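Local coordinates for protein transcriptional regulator I2 (Pseudomonas fluorescens, PDB 4MXM) that probably regulates transcription as a TetR-family DNA-binding protein with a helix-turn-helix head, and acts as a superantigen associated with Crohn's disease, at residues 13-18 and 72-77; 92-97 and 195-200; 103-108 and 171-176; 144-149 and 160-165. All coordinates share one frame; numbering follows the deposited sequence.

Contact 1 of 4, residues 13-18 and 72-77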
# COMPACT_ATOMS: atom_id res chain seq x y z
N GLY A 13 25.30 11.10 -17.89
CA GLY A 13 25.04 12.26 -17.05
C GLY A 13 23.69 12.16 -16.37
O GLY A 13 23.19 13.13 -15.81
N GLN A 14 23.10 10.96 -16.41
CA GLN A 14 21.79 10.74 -15.83
C GLN A 14 21.88 10.38 -14.35
O GLN A 14 21.04 10.79 -13.55
CB GLN A 14 21.04 9.65 -16.61
CG GLN A 14 20.82 10.00 -18.07
CD GLN A 14 19.99 8.96 -18.81
OE1 GLN A 14 20.52 8.11 -19.52
NE2 GLN A 14 18.67 9.03 -18.64
N LEU A 15 22.91 9.61 -13.99
CA LEU A 15 23.19 9.32 -12.59
C LEU A 15 24.31 10.22 -12.09
O LEU A 15 25.24 10.53 -12.83
CB LEU A 15 23.57 7.84 -12.41
CG LEU A 15 22.44 6.82 -12.57
CD1 LEU A 15 22.97 5.41 -12.36
CD2 LEU A 15 21.31 7.12 -11.60
N THR A 16 24.21 10.63 -10.83
CA THR A 16 25.17 11.58 -10.27
C THR A 16 26.06 10.93 -9.20
O THR A 16 25.57 10.23 -8.32
CB THR A 16 24.46 12.81 -9.67
OG1 THR A 16 23.73 13.49 -10.70
CG2 THR A 16 25.46 13.77 -9.05
N ASP A 17 27.36 11.18 -9.31
CA ASP A 17 28.33 10.69 -8.33
C ASP A 17 28.07 11.31 -6.96
O ASP A 17 28.13 12.53 -6.81
CB ASP A 17 29.75 11.02 -8.80
CG ASP A 17 30.82 10.58 -7.81
OD1 ASP A 17 30.59 9.59 -7.08
OD2 ASP A 17 31.89 11.22 -7.76
N PRO A 18 27.76 10.46 -5.97
CA PRO A 18 27.43 10.91 -4.61
C PRO A 18 28.52 11.77 -3.96
O PRO A 18 28.19 12.69 -3.21
CB PRO A 18 27.29 9.59 -3.84
CG PRO A 18 26.88 8.60 -4.88
CD PRO A 18 27.62 9.00 -6.12
N MSE A 72 14.16 13.85 -7.06
CA MSE A 72 13.16 12.85 -7.40
C MSE A 72 13.54 12.04 -8.64
O MSE A 72 13.41 10.82 -8.66
CB MSE A 72 11.79 13.50 -7.60
CG MSE A 72 11.19 14.06 -6.32
SE MSE A 72 9.41 14.82 -6.59
CE MSE A 72 9.01 15.31 -4.74
N GLU A 73 14.01 12.73 -9.68
CA GLU A 73 14.38 12.07 -10.93
C GLU A 73 15.57 11.13 -10.76
O GLU A 73 15.59 10.04 -11.32
CB GLU A 73 14.69 13.11 -12.02
CG GLU A 73 13.47 13.87 -12.51
CD GLU A 73 13.82 14.86 -13.60
OE1 GLU A 73 12.88 15.48 -14.16
OE2 GLU A 73 15.02 15.02 -13.90
N GLU A 74 16.56 11.57 -9.98
CA GLU A 74 17.75 10.77 -9.70
C GLU A 74 17.36 9.44 -9.06
O GLU A 74 17.86 8.38 -9.44
CB GLU A 74 18.70 11.53 -8.77
CG GLU A 74 19.96 10.76 -8.40
CD GLU A 74 21.06 10.92 -9.42
OE1 GLU A 74 20.98 11.87 -10.24
OE2 GLU A 74 22.01 10.11 -9.41
N THR A 75 16.47 9.52 -8.08
CA THR A 75 16.06 8.35 -7.31
C THR A 75 15.27 7.36 -8.15
O THR A 75 15.46 6.15 -8.04
CB THR A 75 15.20 8.76 -6.10
OG1 THR A 75 15.77 9.92 -5.47
CG2 THR A 75 15.12 7.62 -5.10
N ILE A 76 14.39 7.88 -9.00
CA ILE A 76 13.60 7.03 -9.89
C ILE A 76 14.48 6.40 -10.96
O ILE A 76 14.40 5.20 -11.20
CB ILE A 76 12.46 7.82 -10.56
CG1 ILE A 76 11.50 8.37 -9.51
CG2 ILE A 76 11.72 6.94 -11.55
CD1 ILE A 76 10.47 9.33 -10.07
N HIS A 77 15.32 7.22 -11.58
CA HIS A 77 16.25 6.76 -12.61
C HIS A 77 17.14 5.63 -12.09
O HIS A 77 17.36 4.64 -12.78
CB HIS A 77 17.13 7.91 -13.10
CG HIS A 77 16.65 8.54 -14.37
ND1 HIS A 77 16.54 9.90 -14.53
CD2 HIS A 77 16.26 7.99 -15.55
CE1 HIS A 77 16.10 10.17 -15.75
NE2 HIS A 77 15.92 9.02 -16.38
O HOH W 1 21.20 14.55 -10.88

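Contact 2 of 4, residues 92-97 and 195-200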
# COMPACT_ATOMS: atom_id res chain seq x y z
N THR A 92 15.41 -17.06 -16.34
CA THR A 92 14.11 -17.60 -16.73
C THR A 92 13.01 -16.57 -16.54
O THR A 92 13.25 -15.48 -16.02
CB THR A 92 13.76 -18.86 -15.91
OG1 THR A 92 13.57 -18.51 -14.54
CG2 THR A 92 14.86 -19.91 -16.02
N VAL A 93 11.80 -16.92 -16.98
CA VAL A 93 10.65 -16.03 -16.83
C VAL A 93 10.31 -15.83 -15.35
O VAL A 93 9.99 -14.72 -14.93
CB VAL A 93 9.42 -16.58 -17.58
CG1 VAL A 93 8.22 -15.67 -17.37
CG2 VAL A 93 9.73 -16.72 -19.06
N ARG A 94 10.41 -16.90 -14.57
CA ARG A 94 10.15 -16.82 -13.14
C ARG A 94 11.15 -15.92 -12.42
O ARG A 94 10.79 -15.14 -11.55
CB ARG A 94 10.14 -18.22 -12.50
CG ARG A 94 8.91 -19.05 -12.82
CD ARG A 94 8.91 -20.36 -12.05
NE ARG A 94 8.72 -20.17 -10.61
CZ ARG A 94 7.54 -20.19 -10.00
NH1 ARG A 94 7.47 -20.00 -8.69
NH2 ARG A 94 6.44 -20.39 -10.70
N GLU A 95 12.42 -16.04 -12.81
CA GLU A 95 13.48 -15.25 -12.17
C GLU A 95 13.38 -13.77 -12.54
O GLU A 95 13.83 -12.91 -11.79
CB GLU A 95 14.86 -15.80 -12.54
CG GLU A 95 15.13 -17.20 -12.03
CD GLU A 95 16.58 -17.62 -12.21
OE1 GLU A 95 17.47 -16.78 -11.99
OE2 GLU A 95 16.82 -18.79 -12.58
N ARG A 96 12.78 -13.49 -13.70
CA ARG A 96 12.58 -12.11 -14.13
C ARG A 96 11.48 -11.45 -13.31
O ARG A 96 11.59 -10.28 -12.92
CB ARG A 96 12.27 -12.05 -15.63
CG ARG A 96 13.49 -12.30 -16.51
CD ARG A 96 13.12 -12.48 -17.97
NE ARG A 96 12.46 -11.30 -18.54
CZ ARG A 96 13.10 -10.21 -18.95
NH1 ARG A 96 14.42 -10.14 -18.86
NH2 ARG A 96 12.42 -9.19 -19.46
N VAL A 97 10.41 -12.19 -13.05
CA VAL A 97 9.34 -11.71 -12.19
C VAL A 97 9.86 -11.54 -10.77
O VAL A 97 9.59 -10.53 -10.11
CB VAL A 97 8.14 -12.69 -12.17
CG1 VAL A 97 7.06 -12.18 -11.23
CG2 VAL A 97 7.59 -12.88 -13.57
N ALA A 195 6.01 -13.90 -2.35
CA ALA A 195 5.23 -13.07 -3.26
C ALA A 195 5.17 -13.70 -4.65
O ALA A 195 4.17 -13.57 -5.35
CB ALA A 195 5.82 -11.66 -3.33
N LEU A 196 6.25 -14.38 -5.03
CA LEU A 196 6.32 -15.07 -6.32
C LEU A 196 5.37 -16.26 -6.32
O LEU A 196 4.66 -16.50 -7.30
CB LEU A 196 7.75 -15.53 -6.58
CG LEU A 196 8.04 -16.07 -7.99
CD1 LEU A 196 8.01 -14.93 -8.99
CD2 LEU A 196 9.37 -16.80 -8.03
N LEU A 197 5.38 -17.00 -5.21
CA LEU A 197 4.48 -18.14 -5.01
C LEU A 197 3.02 -17.71 -5.14
O LEU A 197 2.19 -18.43 -5.70
CB LEU A 197 4.71 -18.74 -3.63
CG LEU A 197 5.39 -20.10 -3.54
CD1 LEU A 197 6.48 -20.22 -4.58
CD2 LEU A 197 5.97 -20.32 -2.14
N MSE A 198 2.72 -16.52 -4.62
CA MSE A 198 1.38 -15.98 -4.64
C MSE A 198 0.90 -15.66 -6.06
O MSE A 198 -0.17 -16.09 -6.48
CB MSE A 198 1.34 -14.70 -3.81
CG MSE A 198 0.51 -14.78 -2.54
SE MSE A 198 -1.12 -13.71 -2.68
CE MSE A 198 -0.38 -12.14 -3.59
N VAL A 199 1.72 -14.90 -6.78
CA VAL A 199 1.30 -14.30 -8.04
C VAL A 199 1.53 -15.19 -9.27
O VAL A 199 0.91 -14.99 -10.31
CB VAL A 199 1.98 -12.92 -8.23
CG1 VAL A 199 3.43 -13.08 -8.62
CG2 VAL A 199 1.24 -12.08 -9.26
N LEU A 200 2.40 -16.19 -9.14
CA LEU A 200 2.68 -17.10 -10.25
C LEU A 200 2.24 -18.54 -9.95
O LEU A 200 1.99 -18.89 -8.79
CB LEU A 200 4.16 -17.05 -10.64
CG LEU A 200 4.74 -15.73 -11.16
CD1 LEU A 200 6.08 -15.94 -11.87
CD2 LEU A 200 3.76 -14.99 -12.06

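Contact 3 of 4, residues 103-108 and 171-176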
# COMPACT_ATOMS: atom_id res chain seq x y z
N CYS A 103 13.36 -6.22 -6.18
CA CYS A 103 13.80 -4.84 -6.31
C CYS A 103 12.81 -3.87 -5.68
O CYS A 103 13.20 -2.94 -4.97
CB CYS A 103 14.02 -4.47 -7.78
SG CYS A 103 15.53 -5.15 -8.50
N GLU A 104 11.52 -4.09 -5.94
CA GLU A 104 10.49 -3.21 -5.40
C GLU A 104 10.43 -3.28 -3.88
O GLU A 104 10.30 -2.26 -3.22
CB GLU A 104 9.13 -3.56 -6.01
CG GLU A 104 8.01 -2.60 -5.63
CD GLU A 104 6.94 -2.51 -6.69
OE1 GLU A 104 7.21 -1.94 -7.77
OE2 GLU A 104 5.82 -3.01 -6.45
N LEU A 105 10.55 -4.49 -3.34
CA LEU A 105 10.56 -4.68 -1.89
C LEU A 105 11.73 -3.96 -1.23
O LEU A 105 11.59 -3.38 -0.15
CB LEU A 105 10.61 -6.18 -1.55
CG LEU A 105 9.33 -6.97 -1.78
CD1 LEU A 105 9.57 -8.46 -1.56
CD2 LEU A 105 8.22 -6.47 -0.88
N GLN A 106 12.89 -4.00 -1.88
CA GLN A 106 14.09 -3.33 -1.37
C GLN A 106 13.89 -1.82 -1.26
O GLN A 106 14.35 -1.20 -0.31
CB GLN A 106 15.30 -3.64 -2.26
CG GLN A 106 15.84 -5.05 -2.09
CD GLN A 106 16.84 -5.43 -3.16
OE1 GLN A 106 17.00 -4.73 -4.16
NE2 GLN A 106 17.53 -6.55 -2.96
N SER A 107 13.19 -1.25 -2.24
CA SER A 107 12.90 0.18 -2.22
C SER A 107 11.82 0.49 -1.19
O SER A 107 11.88 1.50 -0.49
CB SER A 107 12.44 0.65 -3.60
OG SER A 107 11.20 0.06 -3.96
N ILE A 108 10.84 -0.40 -1.09
CA ILE A 108 9.75 -0.26 -0.13
C ILE A 108 10.27 -0.25 1.31
O ILE A 108 9.84 0.56 2.13
CB ILE A 108 8.72 -1.40 -0.30
CG1 ILE A 108 7.89 -1.19 -1.57
CG2 ILE A 108 7.79 -1.49 0.89
CD1 ILE A 108 6.98 -2.35 -1.90
N GLY A 171 -0.23 -3.35 -4.26
CA GLY A 171 -0.81 -3.22 -2.93
C GLY A 171 -0.26 -4.24 -1.95
O GLY A 171 0.01 -3.91 -0.80
N ALA A 172 -0.08 -5.47 -2.42
CA ALA A 172 0.43 -6.55 -1.58
C ALA A 172 1.84 -6.26 -1.07
O ALA A 172 2.16 -6.50 0.09
CB ALA A 172 0.40 -7.87 -2.33
N LEU A 173 2.69 -5.74 -1.96
CA LEU A 173 4.08 -5.47 -1.61
C LEU A 173 4.25 -4.22 -0.75
O LEU A 173 5.09 -4.20 0.16
CB LEU A 173 4.94 -5.35 -2.88
CG LEU A 173 5.06 -6.58 -3.78
CD1 LEU A 173 6.05 -6.31 -4.91
CD2 LEU A 173 5.48 -7.81 -2.99
N SER A 174 3.48 -3.18 -1.02
CA SER A 174 3.60 -1.93 -0.27
C SER A 174 3.08 -2.08 1.16
O SER A 174 3.54 -1.40 2.07
CB SER A 174 2.88 -0.78 -0.98
OG SER A 174 1.48 -0.94 -0.92
N TRP A 175 2.12 -2.99 1.34
CA TRP A 175 1.54 -3.24 2.66
C TRP A 175 2.52 -3.96 3.59
O TRP A 175 2.29 -4.06 4.80
CB TRP A 175 0.24 -4.04 2.52
CG TRP A 175 -0.47 -4.32 3.81
CD1 TRP A 175 -0.60 -5.53 4.42
CD2 TRP A 175 -1.15 -3.37 4.64
NE1 TRP A 175 -1.31 -5.40 5.59
CE2 TRP A 175 -1.67 -4.08 5.75
CE3 TRP A 175 -1.37 -1.99 4.56
CZ2 TRP A 175 -2.39 -3.46 6.76
CZ3 TRP A 175 -2.09 -1.38 5.57
CH2 TRP A 175 -2.59 -2.11 6.66
N THR A 176 3.61 -4.46 3.02
CA THR A 176 4.61 -5.19 3.80
C THR A 176 5.31 -4.32 4.85
O THR A 176 5.91 -4.85 5.78
CB THR A 176 5.68 -5.84 2.90
OG1 THR A 176 6.33 -4.84 2.10
CG2 THR A 176 5.05 -6.88 1.98

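Contact 4 of 4, residues 144-149 and 160-165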
# COMPACT_ATOMS: atom_id res chain seq x y z
N ILE A 144 8.09 -1.70 -17.42
CA ILE A 144 8.92 -2.86 -17.17
C ILE A 144 8.12 -3.96 -16.46
O ILE A 144 8.22 -5.14 -16.81
CB ILE A 144 10.16 -2.49 -16.34
CG1 ILE A 144 11.06 -1.53 -17.12
CG2 ILE A 144 10.93 -3.74 -15.92
CD1 ILE A 144 12.26 -1.04 -16.34
N TRP A 145 7.32 -3.57 -15.48
CA TRP A 145 6.44 -4.50 -14.78
C TRP A 145 5.46 -5.16 -15.75
O TRP A 145 5.32 -6.38 -15.76
CB TRP A 145 5.67 -3.79 -13.67
CG TRP A 145 6.38 -3.79 -12.34
CD1 TRP A 145 7.06 -2.76 -11.78
CD2 TRP A 145 6.48 -4.89 -11.43
NE1 TRP A 145 7.57 -3.14 -10.56
CE2 TRP A 145 7.23 -4.44 -10.32
CE3 TRP A 145 6.00 -6.20 -11.43
CZ2 TRP A 145 7.51 -5.26 -9.23
CZ3 TRP A 145 6.29 -7.02 -10.35
CH2 TRP A 145 7.04 -6.55 -9.27
N LEU A 146 4.80 -4.35 -16.56
CA LEU A 146 3.80 -4.86 -17.51
C LEU A 146 4.40 -5.79 -18.57
O LEU A 146 3.78 -6.78 -18.95
CB LEU A 146 3.07 -3.70 -18.18
CG LEU A 146 2.27 -2.79 -17.25
CD1 LEU A 146 1.78 -1.56 -17.98
CD2 LEU A 146 1.10 -3.55 -16.63
N GLN A 147 5.60 -5.46 -19.04
CA GLN A 147 6.27 -6.29 -20.04
C GLN A 147 6.64 -7.66 -19.46
O GLN A 147 6.35 -8.69 -20.06
CB GLN A 147 7.52 -5.59 -20.57
CG GLN A 147 8.25 -6.36 -21.66
CD GLN A 147 7.56 -6.28 -23.01
OE1 GLN A 147 7.27 -7.30 -23.63
NE2 GLN A 147 7.31 -5.06 -23.47
N VAL A 148 7.27 -7.66 -18.29
CA VAL A 148 7.69 -8.89 -17.64
C VAL A 148 6.50 -9.75 -17.23
O VAL A 148 6.49 -10.97 -17.44
CB VAL A 148 8.59 -8.61 -16.41
CG1 VAL A 148 8.88 -9.89 -15.64
CG2 VAL A 148 9.88 -7.94 -16.86
N LEU A 149 5.48 -9.12 -16.66
CA LEU A 149 4.25 -9.82 -16.31
C LEU A 149 3.57 -10.36 -17.56
O LEU A 149 2.95 -11.42 -17.54
CB LEU A 149 3.29 -8.91 -15.54
CG LEU A 149 3.68 -8.60 -14.09
CD1 LEU A 149 2.66 -7.65 -13.46
CD2 LEU A 149 3.80 -9.88 -13.27
N GLY A 160 -5.00 -14.36 -14.88
CA GLY A 160 -5.76 -13.13 -14.79
C GLY A 160 -5.23 -12.02 -15.68
O GLY A 160 -4.28 -12.21 -16.44
N ASP A 161 -5.85 -10.84 -15.57
CA ASP A 161 -5.44 -9.67 -16.33
C ASP A 161 -4.08 -9.16 -15.85
O ASP A 161 -3.82 -9.11 -14.65
CB ASP A 161 -6.50 -8.57 -16.20
CG ASP A 161 -6.16 -7.33 -16.99
OD1 ASP A 161 -5.50 -6.42 -16.43
OD2 ASP A 161 -6.56 -7.24 -18.17
N VAL A 162 -3.22 -8.78 -16.79
CA VAL A 162 -1.87 -8.32 -16.46
C VAL A 162 -1.89 -7.02 -15.66
O VAL A 162 -1.14 -6.87 -14.69
CB VAL A 162 -1.01 -8.14 -17.74
CG1 VAL A 162 0.26 -7.37 -17.43
CG2 VAL A 162 -0.68 -9.49 -18.35
N PHE A 163 -2.74 -6.08 -16.07
CA PHE A 163 -2.81 -4.78 -15.41
C PHE A 163 -3.39 -4.89 -14.01
O PHE A 163 -2.90 -4.25 -13.08
CB PHE A 163 -3.62 -3.80 -16.25
CG PHE A 163 -2.98 -3.47 -17.57
CD1 PHE A 163 -2.27 -2.29 -17.74
CD2 PHE A 163 -3.09 -4.34 -18.64
CE1 PHE A 163 -1.69 -1.99 -18.96
CE2 PHE A 163 -2.50 -4.04 -19.86
CZ PHE A 163 -1.80 -2.86 -20.02
N ILE A 164 -4.42 -5.71 -13.86
CA ILE A 164 -5.03 -5.95 -12.55
C ILE A 164 -4.05 -6.68 -11.63
O ILE A 164 -3.98 -6.41 -10.44
CB ILE A 164 -6.34 -6.75 -12.67
CG1 ILE A 164 -7.27 -6.09 -13.69
CG2 ILE A 164 -7.03 -6.85 -11.32
CD1 ILE A 164 -7.63 -4.66 -13.36
N THR A 165 -3.29 -7.61 -12.21
CA THR A 165 -2.27 -8.35 -11.48
C THR A 165 -1.23 -7.41 -10.88
O THR A 165 -0.86 -7.53 -9.71
CB THR A 165 -1.57 -9.39 -12.37
OG1 THR A 165 -2.51 -10.39 -12.77
CG2 THR A 165 -0.42 -10.05 -11.64

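Contact 1 of 4, residues 13-18 and 72-77
Gln-14 crosses His-77 at about a right angle: its amide NE2 lies 3.6 Å from His-77 NE2, set obliquely to the imidazole, with the amide and ring planes 77° apart. The Gln-14 chain runs out extended beyond CG, and both residues touch Met-9 of helix 2-10. Leu-15 comes next along the chain, its CA 3.5 Å from Glu-74 OE2 and its CD2 3.8 Å from that same oxygen. At Thr-16 the segments are hydrogen-bonded: Thr-16 N donates to Glu-74 OE2 over 2.7 Å, nearly straight at 164°, and meets the syn lone pair. Glu-74 can offer its carboxylate here because CG stands anti to the backbone N (chi1 179°) and the chain then bends at chi2. A water donates to Glu-74 OE1 at 2.8 Å and lies 2.7 Å from Thr-16 OG1, giving the second carboxylate oxygen its own link to the threonine. Thr-16 and Glu-74 also both touch Leu-26 of helix 21-34. This surface contact fastens the connection between helix 2-10 and helix 21-34 to helix 64-89, the long helix that in TetR-family regulators leads from the helix-turn-helix head into the C-terminal domain.

Contact 2 of 4, residues 92-97 and 195-200
In the TetR-like C-terminal domain, Arg-94 and Val-97 on the first turns of helix 93-108 pack against Leu-196 in the last turns of helix 188-199 and Leu-200 just after it. The two short helical segments approach to 10.9 Å between axes, with 118° between their directions. The CB of Val-97 is directed toward its partners: CG1, placed anti to the backbone N (chi1 179°), lies 3.7 Å from Leu-196 CD1, whereas CG2 meets Leu-200 CD1 at 3.8 Å in a tip-to-tip approach. Leu-196 CD1 also reaches the backbone, 3.8 Å from Arg-94 O. Helix 188-199 faces the second subunit as well, where Ala-195 and Met-198 pack on Phe-168 of that subunit, consistent with the helical dimer interface of TetR-family proteins. Arg-94 bends at chi3 (69°) and brings its guanidinium to the two leucines at a slant, crossing Leu-196 and running past Leu-200 in the opposite direction, NH1 3.8 Å from Leu-196 CD2 and NH2 4.0 Å from Leu-200 CB. Leu-197 CD1 sits at the guanidinium edge, near its plane. The charged end is held by Lys-201 O, which accepts from Arg-94 NH2, while Arg-159 of the second subunit brings a like charge close to NH1 and donates through NE to Leu-200 O. Thr-92 is the N-cap of helix 93-108, its OG1 accepting from Glu-95 N at 3.2 Å.

Contact 3 of 4, residues 103-108 and 171-176
Leu-173 and Leu-105 cross at about a right angle, touching through their branches, with Leu-105 CD2 3.7 Å from Leu-173 CD2. The other methyl of Leu-173, CD1, meets Glu-104 OE2 at 3.6 Å, and those two side chains are likewise perpendicular. Glu-104 extends with CG anti to the backbone N (chi1 -174°), and its OE1 is taken up by Tyr-141 and by a salt bridge to Arg-166; thus the buried carboxylate that touches leucine through OE2 has polar partners at OE1. Ile-108 reaches across with both branches: CD1 comes within 3.4 Å of Leu-173 O and 3.8 Å of Leu-173 CB, while CG2 stands 3.8 Å from Thr-176 OG1. Leu-105 CD2 approaches that same hydroxyl at 3.9 Å, and Thr-176 crosses both Leu-105 and Ile-108 at about a right angle. Behind this surface, Ser-107 OG donates to Glu-104 O at 2.6 Å, sharing that carbonyl with Ile-108 N. Helix 188-199 covers one flank, with Leu-188 and Leu-191 on Leu-105 and Ala-195 on Leu-173; helix 64-89 touches Cys-103 and Ser-107, and Phe-168 of the second subunit packs on Ala-172 and Thr-176.

Contact 4 of 4, residues 144-149 and 160-165
Leu-146 sets both methyls on the same side of the Phe-163 ring. Its CD2 lies over the face toward the rim, 4.1 Å from the Phe-163 ring centroid and 25° off the normal, in a CH-pi contact, while its CD1 stands out beyond Phe-163 CE1, 3.6 Å from it. Phe-163 leaves its backbone pointing away from 144-149; CG stands anti to its own carbonyl carbon (chi1 -65°), and the ring end comes back toward Leu-146. Next to this pair, Val-162 CG1 fits between two residues one turn apart, 3.9 Å from Leu-146 O and 3.9 Å from Leu-149 CB. Deeper in, Leu-149 CD1 is 4.3 Å from Thr-165 CG2. The contact thus joins helix 128-154 to the first turn of helix 162-174, the next helix of the TetR-like C-terminal domain, across the short loop between them. Asp-161, the N-cap, orders that first turn: its OD1 accepts from Ile-164 N at 2.9 Å (159°) through the anti lone pair, and weakly from Phe-163 N, and it lies in plane at the edge of the Phe-163 ring. Thr-165 OG1 donates to Asp-161 O at 2.6 Å from above the carbonyl plane, on the face opposite Thr-165 N, which donates to the same oxygen. Farther out, Ile-158 touches Leu-149 and Thr-165, and Glu-194 of the second subunit accepts from Asp-161 N.

How the contacts relate
From the N terminus, contact 1 closes a loop of 53 residues, tying the linker after helix 2-10 to helix 64-89 around the helix-turn-helix region. It closes before any of the others opens; these lie on the other side of the chain's centre. Contact 2 closes the widest loop, bringing the start of helix 93-108 to the end of helix 188-199. Contact 3, joining helix 93-108 to the end of helix 162-174, nests within it, and contact 4, joining helix 128-154 to the start of helix 162-174, nests within contact 3. All three touch one another and the second subunit. Contact 1 stands apart, its nearest atoms about 8 Å from contacts 3 and 4.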